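Local coordinates for protein Cwp19 (Clostridioides difficile, PDB 5OQ3) that forms the TIM-barrel glycoside hydrolase domain of a longer cell-wall protein and probably acts on peptidoglycan, at residues A[292-297]-A[335-340]; A[325-330]-A[360-365]; A[287-292]-A[320-325]. One frame throughout, in Å; residues are numbered along the deposited sequence. Where two conformers were deposited one is given.

The three contacts follow the barrel edge from its sixth strand to its eighth. Interaction 3 runs along strand 319-324, pairing it with 287-292. Interaction 1 joins the loops after strands 286-287 and 319-324, and interaction 2 joins the second loop to the strand-to-helix connection at 360-365; both lie beyond the C-terminal end of strand 319-324, the end at which TIM-barrel enzymes generally carry their active sites. The centres of interactions 1 and 3 each lie about 11 Å from that of interaction 2 and about 14 Å from one another. Tyr292 is shared by interactions 1 and 3, Gly325 by 2 and 3. Lys328 NZ probably hydrogen-bonds Tyr292 O at 2.7 Å.

Interaction 1 of 3, residues A[292-297]-A[335-340]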
loop_
_atom_site.group_PDB
_atom_site.type_symbol
_atom_site.label_atom_id
_atom_site.label_comp_id
_atom_site.label_asym_id
_atom_site.label_seq_id
_atom_site.Cartn_x
_atom_site.Cartn_y
_atom_site.Cartn_z
ATOM N N TYR A 292 2.492 -6.564 -11.636
ATOM C CA TYR A 292 1.502 -6.060 -12.571
ATOM C C TYR A 292 1.989 -6.172 -14.009
ATOM O O TYR A 292 1.980 -5.191 -14.769
ATOM C CB TYR A 292 1.144 -4.606 -12.213
ATOM C CG TYR A 292 0.656 -4.320 -10.809
ATOM C CD1 TYR A 292 0.083 -5.298 -10.002
ATOM C CD2 TYR A 292 0.677 -3.024 -10.325
ATOM C CE1 TYR A 292 -0.431 -4.984 -8.757
ATOM C CE2 TYR A 292 0.189 -2.717 -9.066
ATOM C CZ TYR A 292 -0.400 -3.701 -8.295
ATOM O OH TYR A 292 -0.909 -3.414 -7.054
ATOM N N TRP A 293 2.348 -7.393 -14.398
ATOM C CA TRP A 293 2.832 -7.657 -15.721
ATOM C C TRP A 293 2.251 -8.991 -16.205
ATOM O O TRP A 293 1.933 -9.867 -15.407
ATOM C CB TRP A 293 4.349 -7.792 -15.702
ATOM C CG TRP A 293 5.067 -6.525 -15.289
ATOM C CD1 TRP A 293 5.188 -5.360 -16.018
ATOM C CD2 TRP A 293 5.771 -6.296 -14.067
ATOM N NE1 TRP A 293 5.920 -4.439 -15.327
ATOM C CE2 TRP A 293 6.301 -4.985 -14.130
ATOM C CE3 TRP A 293 6.040 -7.078 -12.940
ATOM C CZ2 TRP A 293 7.076 -4.449 -13.110
ATOM C CZ3 TRP A 293 6.790 -6.534 -11.915
ATOM C CH2 TRP A 293 7.285 -5.225 -11.998
ATOM N N PRO A 294 2.168 -9.179 -17.522
ATOM C CA PRO A 294 1.793 -10.469 -18.096
ATOM C C PRO A 294 2.863 -11.534 -17.963
ATOM O O PRO A 294 4.065 -11.249 -17.890
ATOM C CB PRO A 294 1.563 -10.170 -19.583
ATOM C CG PRO A 294 1.566 -8.707 -19.691
ATOM C CD PRO A 294 2.354 -8.165 -18.565
ATOM N N ILE A 295 2.409 -12.784 -17.988
ATOM C CA ILE A 295 3.298 -13.921 -18.224
ATOM C C ILE A 295 3.983 -13.742 -19.569
ATOM O O ILE A 295 3.346 -13.377 -20.527
ATOM C CB ILE A 295 2.485 -15.238 -18.147
ATOM C CG1 ILE A 295 2.088 -15.465 -16.691
ATOM C CG2 ILE A 295 3.283 -16.426 -18.663
ATOM C CD1 ILE A 295 0.995 -16.495 -16.473
ATOM N N GLY A 296 5.279 -13.970 -19.613
ATOM C CA GLY A 296 6.074 -13.882 -20.864
ATOM C C GLY A 296 6.641 -12.513 -21.183
ATOM O O GLY A 296 7.306 -12.355 -22.199
ATOM N N LEU A 297 6.374 -11.498 -20.364
ATOM C CA LEU A 297 6.907 -10.171 -20.688
ATOM C C LEU A 297 8.398 -10.201 -20.416
ATOM O O LEU A 297 8.818 -10.433 -19.289
ATOM C CB LEU A 297 6.256 -9.089 -19.818
ATOM C CG LEU A 297 6.733 -7.669 -20.096
ATOM C CD1 LEU A 297 6.280 -7.149 -21.455
ATOM C CD2 LEU A 297 6.266 -6.761 -18.963
ATOM N N GLY A 335 0.590 -0.318 -23.071
ATOM C CA GLY A 335 1.208 -1.049 -24.183
ATOM C C GLY A 335 0.458 -2.294 -24.627
ATOM O O GLY A 335 1.069 -3.245 -25.113
ATOM N N GLY A 336 -0.863 -2.304 -24.445
ATOM C CA GLY A 336 -1.672 -3.471 -24.759
ATOM C C GLY A 336 -1.611 -4.647 -23.785
ATOM O O GLY A 336 -2.252 -5.677 -24.037
ATOM N N GLN A 337 -0.898 -4.498 -22.661
ATOM C CA GLN A 337 -0.846 -5.561 -21.645
ATOM C C GLN A 337 -2.217 -5.831 -21.056
ATOM O O GLN A 337 -2.944 -4.885 -20.653
ATOM C CB GLN A 337 0.137 -5.191 -20.543
ATOM C CG GLN A 337 1.578 -5.111 -21.016
ATOM C CD GLN A 337 2.530 -4.699 -19.925
ATOM O OE1 GLN A 337 2.200 -4.735 -18.741
ATOM N NE2 GLN A 337 3.730 -4.317 -20.313
ATOM N N ASN A 338 -2.579 -7.111 -21.013
ATOM C CA ASN A 338 -3.888 -7.502 -20.540
ATOM C C ASN A 338 -3.723 -8.574 -19.529
ATOM O O ASN A 338 -3.661 -9.741 -19.857
ATOM C CB ASN A 338 -4.777 -7.963 -21.707
ATOM C CG ASN A 338 -6.241 -8.054 -21.311
ATOM O OD1 ASN A 338 -6.552 -8.193 -20.127
ATOM N ND2 ASN A 338 -7.145 -7.952 -22.281
ATOM N N ILE A 339 -3.704 -8.146 -18.269
ATOM C CA ILE A 339 -3.602 -9.066 -17.143
ATOM C C ILE A 339 -4.960 -9.678 -16.810
ATOM O O ILE A 339 -5.048 -10.875 -16.517
ATOM C CB ILE A 339 -2.986 -8.378 -15.936
ATOM C CG1 ILE A 339 -1.516 -8.084 -16.232
ATOM C CG2 ILE A 339 -3.104 -9.258 -14.712
ATOM C CD1 ILE A 339 -0.835 -7.223 -15.220
ATOM N N ALA A 340 -6.021 -8.882 -16.857
ATOM C CA ALA A 340 -7.345 -9.382 -16.517
ATOM C C ALA A 340 -7.697 -10.634 -17.350
ATOM O O ALA A 340 -8.191 -11.613 -16.811
ATOM C CB ALA A 340 -8.383 -8.302 -16.739
#
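In the loops that leave the C-terminal ends of strands 286-287 and 319-324 of the TIM barrel, Pro294 lies across the side chain of Gln337 at about a right angle. The aliphatic part of the glutamine meets the proline ring first, CG of Gln337 being 3.8 Å from CG of Pro294. Farther out the amide slides past the ring, with Gln337 OE1 3.4 Å from Pro294 CD. With CG anti to its carbonyl carbon (chi1 -65°) and the chain extended beyond, Gln337 reaches past the proline to a second neighbour: its NE2 is 3.8 Å from Leu297 CD2. These are van der Waals contacts, and no hydrogen bond crosses between 292-297 and 335-340. The indole of Trp293 runs alongside the amide, pointing the same way, with the two planes 55° apart and Trp293 CD1 4.1 Å from Gln337 OE1. That oxygen is taken up by the ammonium group of Lys328, which also bonds Tyr292 O and so fixes the amide end between the two loops.

A type II turn from Pro294 to Leu297 brings the leucine back beside the proline, closed by a weak bond from Leu297 N to Pro294 O (3.4 Å). Gly296 occupies its third position with the positive phi of 89° that this turn requires. Ile339 fills the inner side, against the peptide joining Tyr292 to Trp293; it was modelled in two conformers, so its close approach there is less certain.

Around this surface contact, Trp293 packs on Leu305 of helix 302-313, Glu342 bonds Ile295 N, and Ile339 rests on Gln346 of helix 343-350, so the paired loops pack against helices 302-313 and 343-350, which follow strands 286-287 and 319-324.

Interaction 2 of 3, residues A[325-330]-A[360-365]; sequences GIYKQG and MYFSAK
Tyr327 N donates to Phe362 O at 3.1 Å, a bent bond (139° at the hydrogen) arriving in the carbonyl plane, and this joins the loop after strand seven of the TIM barrel to the segment running from strand 356-361 toward helix 364-369. The same oxygen lies at the edge of the Tyr327 ring, in its plane, 3.4 Å from Tyr327 CD1. Backbone amide and ring edge therefore approach one carbonyl together. The rings themselves form an offset edge-to-face (T-shaped) pair: the edge of Phe362 is directed at the face of Tyr327, centroids 5.8 Å apart and planes at 88°.

Next to this bond, Ile326 packs against Phe362 O and Tyr361. Its CG1 lies between backbone N and carbonyl carbon (chi1 58°), which sets that branch against Phe362 O and carries CD1 on toward Tyr361 CB. The other branch, CG2, meets the edge of the Tyr361 ring in its plane, 3.8 Å from Tyr361 CD1.

Several features hold these groups in place. A type I turn, closed by Lys328 N to Gly325 O at 3.0 Å, presents Ile326 and Tyr327 to Tyr361 and Phe362. The peptide before Ser363 is cis, recalling the non-proline cis peptides found after the eighth strand in many TIM-barrel glycoside hydrolases. Ser363 CB lies over the centre of one Phe362 face, 3.7 Å above it, and Ser363 OG is bonded by Asp39, whereas Asp366 receives the serine N-H. Tyr361 OH is paired with Tyr381 OH, and Ile343 of helix 343-350 packs on both Ile326 and Tyr361. Just after the turn, Gln329 NE2 folds back to Ile326 O, 3.0 Å away, the acceptor lying almost exactly in the amide plane.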
loop_
_atom_site.group_PDB
_atom_site.type_symbol
_atom_site.label_atom_id
_atom_site.label_comp_id
_atom_site.label_asym_id
_atom_site.label_seq_id
_atom_site.Cartn_x
_atom_site.Cartn_y
_atom_site.Cartn_z
ATOM N N GLY A 325 -2.440 -7.264 -11.179
ATOM C CA GLY A 325 -2.738 -6.048 -11.917
ATOM C C GLY A 325 -3.916 -6.053 -12.848
ATOM O O GLY A 325 -3.788 -5.766 -14.057
ATOM N N ILE A 326 -5.088 -6.352 -12.291
ATOM C CA ILE A 326 -6.294 -6.521 -13.076
ATOM C C ILE A 326 -6.766 -5.224 -13.735
ATOM O O ILE A 326 -7.574 -5.284 -14.649
ATOM C CB ILE A 326 -7.423 -7.252 -12.343
ATOM C CG1 ILE A 326 -7.832 -6.570 -11.054
ATOM C CG2 ILE A 326 -7.056 -8.728 -12.133
ATOM C CD1 ILE A 326 -9.179 -6.978 -10.513
ATOM N N TYR A 327 -6.256 -4.073 -13.285
ATOM C CA TYR A 327 -6.506 -2.817 -13.984
ATOM C C TYR A 327 -5.988 -2.814 -15.427
ATOM O O TYR A 327 -6.456 -2.036 -16.259
ATOM C CB TYR A 327 -5.936 -1.629 -13.174
ATOM C CG TYR A 327 -4.421 -1.560 -13.163
ATOM C CD1 TYR A 327 -3.668 -2.284 -12.243
ATOM C CD2 TYR A 327 -3.747 -0.718 -14.030
ATOM C CE1 TYR A 327 -2.280 -2.189 -12.222
ATOM C CE2 TYR A 327 -2.364 -0.621 -14.033
ATOM C CZ TYR A 327 -1.628 -1.342 -13.100
ATOM O OH TYR A 327 -0.249 -1.246 -13.048
ATOM N N LYS A 328 -4.977 -3.633 -15.722
ATOM C CA LYS A 328 -4.458 -3.741 -17.096
ATOM C C LYS A 328 -5.334 -4.677 -17.893
ATOM O O LYS A 328 -5.341 -5.890 -17.671
ATOM C CB LYS A 328 -3.011 -4.194 -17.095
ATOM C CG LYS A 328 -2.028 -3.251 -16.434
ATOM C CD LYS A 328 -0.587 -3.604 -16.776
ATOM C CE LYS A 328 0.393 -2.642 -16.141
ATOM N NZ LYS A 328 1.783 -3.021 -16.429
ATOM N N GLN A 329 -6.050 -4.089 -18.858
ATOM C CA GLN A 329 -7.042 -4.787 -19.672
ATOM C C GLN A 329 -6.873 -4.556 -21.155
ATOM O O GLN A 329 -7.852 -4.440 -21.882
ATOM C CB GLN A 329 -8.452 -4.354 -19.239
ATOM C CG GLN A 329 -8.737 -4.742 -17.786
ATOM C CD GLN A 329 -9.925 -4.021 -17.216
ATOM O OE1 GLN A 329 -10.782 -3.540 -17.955
ATOM N NE2 GLN A 329 -9.958 -3.892 -15.887
ATOM N N GLY A 330 -5.620 -4.464 -21.572
ATOM C CA GLY A 330 -5.340 -4.317 -22.996
ATOM C C GLY A 330 -5.289 -2.896 -23.478
ATOM O O GLY A 330 -5.238 -2.685 -24.715
ATOM N N MET A 360 -3.796 -10.149 -3.797
ATOM C CA MET A 360 -4.466 -8.875 -3.641
ATOM C C MET A 360 -4.657 -8.274 -5.001
ATOM O O MET A 360 -3.746 -8.271 -5.779
ATOM C CB MET A 360 -3.689 -7.919 -2.719
ATOM C CG MET A 360 -3.334 -8.453 -1.346
ATOM S SD MET A 360 -3.215 -7.118 -0.144
ATOM C CE MET A 360 -3.325 -8.045 1.349
ATOM N N TYR A 361 -5.869 -7.805 -5.291
ATOM C CA TYR A 361 -6.264 -7.337 -6.619
ATOM C C TYR A 361 -6.279 -5.792 -6.655
ATOM O O TYR A 361 -7.006 -5.171 -5.876
ATOM C CB TYR A 361 -7.667 -7.845 -6.996
ATOM C CG TYR A 361 -7.620 -9.342 -7.220
ATOM C CD1 TYR A 361 -7.328 -9.853 -8.473
ATOM C CD2 TYR A 361 -7.849 -10.250 -6.203
ATOM C CE1 TYR A 361 -7.274 -11.207 -8.692
ATOM C CE2 TYR A 361 -7.778 -11.621 -6.420
ATOM C CZ TYR A 361 -7.479 -12.087 -7.674
ATOM O OH TYR A 361 -7.396 -13.439 -7.938
ATOM N N PHE A 362 -5.547 -5.237 -7.599
ATOM C CA PHE A 362 -5.586 -3.811 -7.887
ATOM C C PHE A 362 -6.438 -3.566 -9.106
ATOM O O PHE A 362 -5.961 -3.846 -10.196
ATOM C CB PHE A 362 -4.200 -3.189 -8.053
ATOM C CG PHE A 362 -4.258 -1.696 -7.839
ATOM C CD1 PHE A 362 -4.534 -0.820 -8.899
ATOM C CD2 PHE A 362 -4.235 -1.181 -6.551
ATOM C CE1 PHE A 362 -4.661 0.526 -8.682
ATOM C CE2 PHE A 362 -4.385 0.182 -6.335
ATOM C CZ PHE A 362 -4.601 1.027 -7.406
ATOM N N SER A 363 -7.668 -3.046 -8.956
ATOM C CA SER A 363 -8.286 -2.598 -7.718
ATOM C C SER A 363 -9.749 -3.024 -7.708
ATOM O O SER A 363 -10.258 -3.582 -8.681
ATOM C CB SER A 363 -8.125 -1.077 -7.508
ATOM O OG SER A 363 -8.907 -0.357 -8.441
ATOM N N ALA A 364 -10.432 -2.719 -6.620
ATOM C CA ALA A 364 -11.823 -3.117 -6.418
ATOM C C ALA A 364 -12.758 -2.714 -7.545
ATOM O O ALA A 364 -13.632 -3.515 -7.932
ATOM C CB ALA A 364 -12.326 -2.559 -5.107
ATOM N N LYS A 365 -12.598 -1.500 -8.084
ATOM C CA LYS A 365 -13.479 -1.056 -9.159
ATOM C C LYS A 365 -13.423 -1.976 -10.377
ATOM O O LYS A 365 -14.394 -2.081 -11.143
ATOM C CB LYS A 365 -13.156 0.385 -9.566
ATOM C CG LYS A 365 -11.834 0.617 -10.294
ATOM C CD LYS A 365 -11.745 2.100 -10.673
ATOM C CE LYS A 365 -10.380 2.501 -11.188
ATOM N NZ LYS A 365 -10.052 1.836 -12.474
#

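Interaction 3 of 3, residues A[287-292]-A[320-325]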
loop_
_atom_site.group_PDB
_atom_site.type_symbol
_atom_site.label_atom_id
_atom_site.label_comp_id
_atom_site.label_asym_id
_atom_site.label_seq_id
_atom_site.Cartn_x
_atom_site.Cartn_y
_atom_site.Cartn_z
ATOM N N VAL A 287 3.968 -9.659 2.818
ATOM C CA VAL A 287 4.520 -8.850 1.743
ATOM C C VAL A 287 3.717 -9.150 0.483
ATOM O O VAL A 287 3.302 -10.299 0.224
ATOM C CB VAL A 287 6.038 -9.178 1.554
ATOM C CG1 VAL A 287 6.263 -10.615 1.038
ATOM C CG2 VAL A 287 6.707 -8.146 0.668
ATOM N N VAL A 288 3.474 -8.075 -0.285
ATOM C CA VAL A 288 2.625 -8.133 -1.484
ATOM C C VAL A 288 3.336 -7.506 -2.680
ATOM O O VAL A 288 3.014 -6.386 -3.086
ATOM C CB VAL A 288 1.233 -7.499 -1.260
ATOM C CG1 VAL A 288 0.325 -7.840 -2.414
ATOM C CG2 VAL A 288 0.646 -7.888 0.073
ATOM N N PRO A 289 4.329 -8.198 -3.276
ATOM C CA PRO A 289 4.961 -7.606 -4.436
ATOM C C PRO A 289 3.918 -7.348 -5.520
ATOM O O PRO A 289 3.053 -8.192 -5.797
ATOM C CB PRO A 289 5.992 -8.665 -4.860
ATOM C CG PRO A 289 5.508 -9.940 -4.221
ATOM C CD PRO A 289 4.781 -9.565 -2.989
ATOM N N GLN A 290 4.047 -6.176 -6.173
ATOM C CA GLN A 290 3.112 -5.786 -7.223
ATOM C C GLN A 290 3.620 -6.328 -8.556
ATOM O O GLN A 290 4.499 -5.749 -9.206
ATOM C CB GLN A 290 3.010 -4.250 -7.227
ATOM C CG GLN A 290 2.378 -3.762 -5.953
ATOM C CD GLN A 290 2.294 -2.236 -5.834
ATOM O OE1 GLN A 290 2.476 -1.481 -6.771
ATOM N NE2 GLN A 290 1.979 -1.788 -4.643
ATOM N N LEU A 291 3.077 -7.493 -8.929
ATOM C CA LEU A 291 3.469 -8.159 -10.166
ATOM C C LEU A 291 2.490 -7.833 -11.252
ATOM O O LEU A 291 1.831 -8.713 -11.831
ATOM C CB LEU A 291 3.601 -9.674 -9.932
ATOM C CG LEU A 291 4.552 -10.102 -8.799
ATOM C CD1 LEU A 291 4.766 -11.622 -8.883
ATOM C CD2 LEU A 291 5.873 -9.366 -8.809
ATOM N N TYR A 292 2.492 -6.564 -11.636
ATOM C CA TYR A 292 1.502 -6.060 -12.571
ATOM C C TYR A 292 1.989 -6.172 -14.009
ATOM O O TYR A 292 1.980 -5.191 -14.769
ATOM C CB TYR A 292 1.144 -4.606 -12.213
ATOM C CG TYR A 292 0.656 -4.320 -10.809
ATOM C CD1 TYR A 292 0.083 -5.298 -10.002
ATOM C CD2 TYR A 292 0.677 -3.024 -10.325
ATOM C CE1 TYR A 292 -0.431 -4.984 -8.757
ATOM C CE2 TYR A 292 0.189 -2.717 -9.066
ATOM C CZ TYR A 292 -0.400 -3.701 -8.295
ATOM O OH TYR A 292 -0.909 -3.414 -7.054
ATOM N N LEU A 320 3.471 -14.432 1.896
ATOM C CA LEU A 320 3.567 -13.873 0.557
ATOM C C LEU A 320 2.216 -13.883 -0.154
ATOM O O LEU A 320 1.625 -14.970 -0.370
ATOM C CB LEU A 320 4.592 -14.664 -0.256
ATOM C CG LEU A 320 4.712 -14.327 -1.746
ATOM C CD1 LEU A 320 5.125 -12.874 -1.992
ATOM C CD2 LEU A 320 5.726 -15.288 -2.375
ATOM N N TYR A 321 1.769 -12.693 -0.577
ATOM C CA TYR A 321 0.565 -12.576 -1.415
ATOM C C TYR A 321 1.015 -11.904 -2.696
ATOM O O TYR A 321 1.848 -11.025 -2.641
ATOM C CB TYR A 321 -0.550 -11.756 -0.718
ATOM C CG TYR A 321 -0.858 -12.130 0.712
ATOM C CD1 TYR A 321 -1.079 -13.445 1.081
ATOM C CD2 TYR A 321 -0.912 -11.177 1.692
ATOM C CE1 TYR A 321 -1.370 -13.788 2.390
ATOM C CE2 TYR A 321 -1.229 -11.510 3.015
ATOM C CZ TYR A 321 -1.426 -12.802 3.335
ATOM O OH TYR A 321 -1.722 -13.103 4.639
ATOM N N ILE A 322 0.443 -12.280 -3.843
ATOM C CA ILE A 322 0.799 -11.647 -5.086
ATOM C C ILE A 322 -0.151 -10.515 -5.409
ATOM O O ILE A 322 -1.379 -10.685 -5.371
ATOM C CB ILE A 322 0.801 -12.658 -6.242
ATOM C CG1 ILE A 322 1.708 -13.839 -5.921
ATOM C CG2 ILE A 322 1.118 -11.969 -7.565
ATOM C CD1 ILE A 322 3.148 -13.503 -5.601
ATOM N N GLY A 323 0.439 -9.332 -5.687
ATOM C CA GLY A 323 -0.357 -8.228 -6.181
ATOM C C GLY A 323 -0.682 -8.430 -7.646
ATOM O O GLY A 323 0.215 -8.493 -8.499
ATOM N N GLN A 324 -1.981 -8.482 -7.957
ATOM C CA GLN A 324 -2.477 -8.779 -9.299
ATOM C C GLN A 324 -2.968 -7.523 -9.982
ATOM O O GLN A 324 -3.878 -6.845 -9.482
ATOM C CB GLN A 324 -3.652 -9.792 -9.216
ATOM C CG GLN A 324 -3.464 -11.031 -8.335
ATOM C CD GLN A 324 -2.449 -12.098 -8.771
ATOM O OE1 GLN A 324 -2.232 -13.035 -8.034
ATOM N NE2 GLN A 324 -1.895 -12.029 -9.970
ATOM N N GLY A 325 -2.440 -7.264 -11.179
ATOM C CA GLY A 325 -2.738 -6.048 -11.917
ATOM C C GLY A 325 -3.916 -6.053 -12.848
ATOM O O GLY A 325 -3.788 -5.766 -14.057
HETATM O O HOH W 1 -0.810 -9.462 -12.103
#
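Residues 287-292 run parallel to 320-325, their end-to-end directions 23° apart, joined by three backbone hydrogen bonds: Tyr321 N to Val287 O (3.0 Å and nearly straight, 177°), Gly323 N to Pro289 O (2.9 Å), and Leu291 N to Gly323 O (3.1 Å, more bent). Val288 CA adds a C-H contact to Tyr321 O.

Apolar side chains accompany the bonds. Leu320 CD1 presses on the proline ring from about a right angle, only 3.5 Å from Pro289 CD, tighter than usual carbon packing, and also touches Val287 CG1. Val288 sends its two methyls to different partners: CG1, anti to the backbone N (chi1 -168°), reaches the strand backbone at Tyr321 O and Gly323 N, while CG2 meets the edge of the Tyr321 ring. Leu291 CD1 lies 3.9 Å from Ile322 CG2.

Strand 286-287, the sixth of the TIM barrel, pairs here with the seventh, 319-324, and the irregular residues 288-292 continue alongside it; a beta-alpha-beta crossover through helix 302-313, on which Pro289, Leu291 and Ile322 also pack, links the two strands. Strand 356-361 continues the sheet beyond 319-324. Gln290 turns away from the strand, and its NE2 bonds Ser245 and Asp191.

With no side chain to meet Pro289 O, Gly323 comes in close, its CA 4.4 Å from Gln290 CA. The Tyr292 ring, with Gln290 CB over one face, sets its edge at Gly323 O and brings CD1 to 3.4 Å from Gly325 N. A water links Leu291 and Gly325, donating to Leu291 O and accepting from Gly325 N.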